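Local coordinates for lipopolysaccharide biosynthesis protein wbpB (PDB 3O9Z) that catalyses an NAD-dependent dehydrogenation in the biosynthesis of 2,3-diacetamido-2,3-dideoxy-D-mannuronic acid, at the interface of chains A and B. Numbering follows the deposited sequence. Chains: chain A/B, Lipopolysaccharide biosynthesis protein wbpB.

The interface of chains A and B. Residues chain A 38, 40-44; chain B 14, 161-163, 165.
An aspartate on a short 3-10 helix, residues 41-45 of chain A, anchors this part of a two-fold symmetric interface of the deposited four-chain assembly, which the structure alone does not show to be biological. Its carboxylate meets a chain B loop. Among the polar contacts, the backbone amide of B:Gly163 gives a nearly straight hydrogen bond to A:Asp44 OD2 (2.8 Å, 165° at H). A:Asp44 CG is anti to the carbonyl carbon. The indole N-H of B:Trp165 points within its own ring plane at A:Asp44 OD1 (NE1 to OD1 3.0 Å), yet meets it from above the carboxylate, the planes 50° apart. Amide and indole grip the carboxylate together, which should hold its rotation.

Apolar contacts seat the indole, whose CG takes the crowded position between backbone N and carbonyl carbon (chi1 56°). A:Gly41 CA lies over one face, toward the rim, 3.5 Å from B:Trp165 CZ2. A:Val40 CG2 packs 3.3 Å from B:Trp165 CB, and A:Val43 CG1 touches CD1. An alanine in place of B:Trp165 would remove the NE1 donor and indole face, and would probably loosen the carboxylate and the packing of A:Val40, A:Gly41 and A:Val43. B:Tyr14 CD2 lies 3.4 Å from A:Leu42 N.

The patch illustrates how polar and apolar contacts combine, and may brace the NAD-binding B:Tyr14 and 2-oxoglutarate-binding B:Arg162. A water bridges B:Gly161 O and A:Asp44 OD2, which it meets at 2.7 Å.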
ATOM      1  N   THR A  38       8.987  -2.283   2.171  1.00 15.76           N
ATOM      2  CA  THR A  38      10.430  -2.108   2.165  1.00 16.41           C
ATOM      3  C   THR A  38      11.041  -2.058   3.558  1.00 15.01           C
ATOM      4  O   THR A  38      12.235  -1.717   3.699  1.00 17.59           O
ATOM      5  CB  THR A  38      10.867  -0.845   1.430  1.00 17.23           C
ATOM      6  OG1 THR A  38      10.365   0.267   2.183  1.00 20.58           O
ATOM      7  CG2 THR A  38      10.278  -0.735   0.042  1.00 19.40           C
ATOM      8  N   VAL A  40      12.713  -3.916   5.430  1.00 16.77           N
ATOM      9  CA  VAL A  40      13.478  -5.148   5.282  1.00 16.01           C
ATOM     10  C   VAL A  40      14.920  -4.980   5.705  1.00 18.55           C
ATOM     11  O   VAL A  40      15.771  -5.847   5.465  1.00 16.52           O
ATOM     12  CB  VAL A  40      13.445  -5.635   3.816  1.00 15.36           C
ATOM     13  CG1 VAL A  40      12.028  -5.839   3.305  1.00 16.48           C
ATOM     14  CG2 VAL A  40      14.219  -4.657   2.883  1.00 16.61           C
ATOM     15  N   GLY A  41      15.241  -3.887   6.389  1.00 17.02           N
ATOM     16  CA  GLY A  41      16.654  -3.626   6.743  1.00 17.86           C
ATOM     17  C   GLY A  41      17.432  -4.708   7.480  1.00 17.59           C
ATOM     18  O   GLY A  41      18.668  -4.767   7.459  1.00 19.54           O
ATOM     19  N   LEU A  42      16.713  -5.615   8.136  1.00 16.25           N
ATOM     20  CA  LEU A  42      17.341  -6.766   8.748  1.00 18.71           C
ATOM     21  C   LEU A  42      18.187  -7.577   7.775  1.00 17.77           C
ATOM     22  O   LEU A  42      19.116  -8.255   8.192  1.00 18.41           O
ATOM     23  CB  LEU A  42      16.300  -7.711   9.360  1.00 20.92           C
ATOM     24  CG  LEU A  42      16.484  -8.099  10.821  1.00 32.92           C
ATOM     25  CD1 LEU A  42      15.610  -9.332  11.101  1.00 36.41           C
ATOM     26  CD2 LEU A  42      17.936  -8.359  11.180  1.00 35.03           C
ATOM     27  N   VAL A  43      17.854  -7.529   6.494  1.00 18.21           N
ATOM     28  CA  VAL A  43      18.480  -8.411   5.505  1.00 16.19           C
ATOM     29  C   VAL A  43      19.991  -8.143   5.382  1.00 19.24           C
ATOM     30  O   VAL A  43      20.778  -9.055   5.092  1.00 18.86           O
ATOM     31  CB  VAL A  43      17.786  -8.313   4.125  1.00 17.57           C
ATOM     32  CG1 VAL A  43      18.011  -6.949   3.426  1.00 15.57           C
ATOM     33  CG2 VAL A  43      18.313  -9.391   3.164  1.00 15.73           C
ATOM     34  N   ASP A  44      20.429  -6.913   5.655  1.00 18.39           N
ATOM     35  CA  ASP A  44      21.858  -6.634   5.547  1.00 19.86           C
ATOM     36  C   ASP A  44      22.697  -7.373   6.583  1.00 20.80           C
ATOM     37  O   ASP A  44      23.883  -7.577   6.353  1.00 24.50           O
ATOM     38  CB  ASP A  44      22.147  -5.135   5.679  1.00 17.57           C
ATOM     39  CG  ASP A  44      21.755  -4.350   4.457  1.00 20.13           C
ATOM     40  OD1 ASP A  44      21.451  -4.969   3.424  1.00 17.28           O
ATOM     41  OD2 ASP A  44      21.767  -3.091   4.464  1.00 17.11           O
TER
ATOM     42  N   TYR B  14      12.088  -1.781  10.860  1.00 11.29           N
ATOM     43  CA  TYR B  14      13.382  -2.272  11.308  1.00 10.73           C
ATOM     44  C   TYR B  14      13.768  -1.923  12.743  1.00 11.85           C
ATOM     45  O   TYR B  14      14.321  -2.745  13.498  1.00 14.14           O
ATOM     46  CB  TYR B  14      14.485  -1.764  10.345  1.00 13.51           C
ATOM     47  CG  TYR B  14      15.860  -2.101  10.847  1.00 13.15           C
ATOM     48  CD1 TYR B  14      16.658  -1.133  11.455  1.00 14.24           C
ATOM     49  CD2 TYR B  14      16.348  -3.410  10.754  1.00 16.61           C
ATOM     50  CE1 TYR B  14      17.895  -1.456  12.018  1.00 19.99           C
ATOM     51  CE2 TYR B  14      17.590  -3.717  11.288  1.00 20.66           C
ATOM     52  CZ  TYR B  14      18.363  -2.732  11.871  1.00 26.90           C
ATOM     53  OH  TYR B  14      19.595  -3.058  12.407  1.00 37.00           O
ATOM     54  N   GLY B 161      27.146   0.688   5.775  1.00 13.91           N
ATOM     55  CA  GLY B 161      26.758   0.104   4.497  1.00 13.92           C
ATOM     56  C   GLY B 161      25.261  -0.161   4.447  1.00 11.30           C
ATOM     57  O   GLY B 161      24.706  -0.588   5.458  1.00 14.25           O
ATOM     58  N   ARG B 162      24.686   0.024   3.262  1.00 13.49           N
ATOM     59  CA  ARG B 162      23.255  -0.259   3.035  1.00 13.75           C
ATOM     60  C   ARG B 162      23.088  -1.072   1.763  1.00 13.83           C
ATOM     61  O   ARG B 162      23.612  -0.729   0.711  1.00 15.21           O
ATOM     62  CB  ARG B 162      22.438   1.039   2.887  1.00 15.11           C
ATOM     63  CG  ARG B 162      22.264   1.832   4.187  1.00 12.81           C
ATOM     64  CD  ARG B 162      21.455   1.039   5.209  1.00 13.77           C
ATOM     65  NE  ARG B 162      21.309   1.800   6.458  1.00 16.09           N
ATOM     66  CZ  ARG B 162      22.274   1.931   7.363  1.00 13.47           C
ATOM     67  NH1 ARG B 162      23.467   1.299   7.240  1.00 15.16           N
ATOM     68  NH2 ARG B 162      22.051   2.667   8.457  1.00 14.07           N
ATOM     69  N   GLY B 163      22.336  -2.162   1.893  1.00 14.02           N
ATOM     70  CA  GLY B 163      22.009  -3.013   0.727  1.00 14.22           C
ATOM     71  C   GLY B 163      21.027  -2.393  -0.250  1.00 14.34           C
ATOM     72  O   GLY B 163      20.558  -1.240  -0.093  1.00 14.27           O
ATOM     73  N   TRP B 165      17.946  -2.742  -1.025  1.00 13.01           N
ATOM     74  CA  TRP B 165      16.589  -2.353  -0.632  1.00 14.04           C
ATOM     75  C   TRP B 165      16.532  -0.863  -0.253  1.00 12.63           C
ATOM     76  O   TRP B 165      15.496  -0.206  -0.411  1.00 13.56           O
ATOM     77  CB  TRP B 165      16.156  -3.192   0.584  1.00 15.53           C
ATOM     78  CG  TRP B 165      17.130  -3.061   1.758  1.00 13.00           C
ATOM     79  CD1 TRP B 165      18.300  -3.748   1.973  1.00 12.35           C
ATOM     80  CD2 TRP B 165      17.104  -2.042   2.777  1.00 12.33           C
ATOM     81  NE1 TRP B 165      18.956  -3.290   3.077  1.00 16.13           N
ATOM     82  CE2 TRP B 165      18.238  -2.245   3.595  1.00 14.73           C
ATOM     83  CE3 TRP B 165      16.159  -1.062   3.154  1.00 15.12           C
ATOM     84  CZ2 TRP B 165      18.530  -1.440   4.702  1.00 17.18           C
ATOM     85  CZ3 TRP B 165      16.464  -0.267   4.270  1.00 16.34           C
ATOM     86  CH2 TRP B 165      17.631  -0.469   5.012  1.00 14.67           C
TER
HETATM   87  O   HOH W   1      22.174  -1.911   6.804  1.00 21.11           O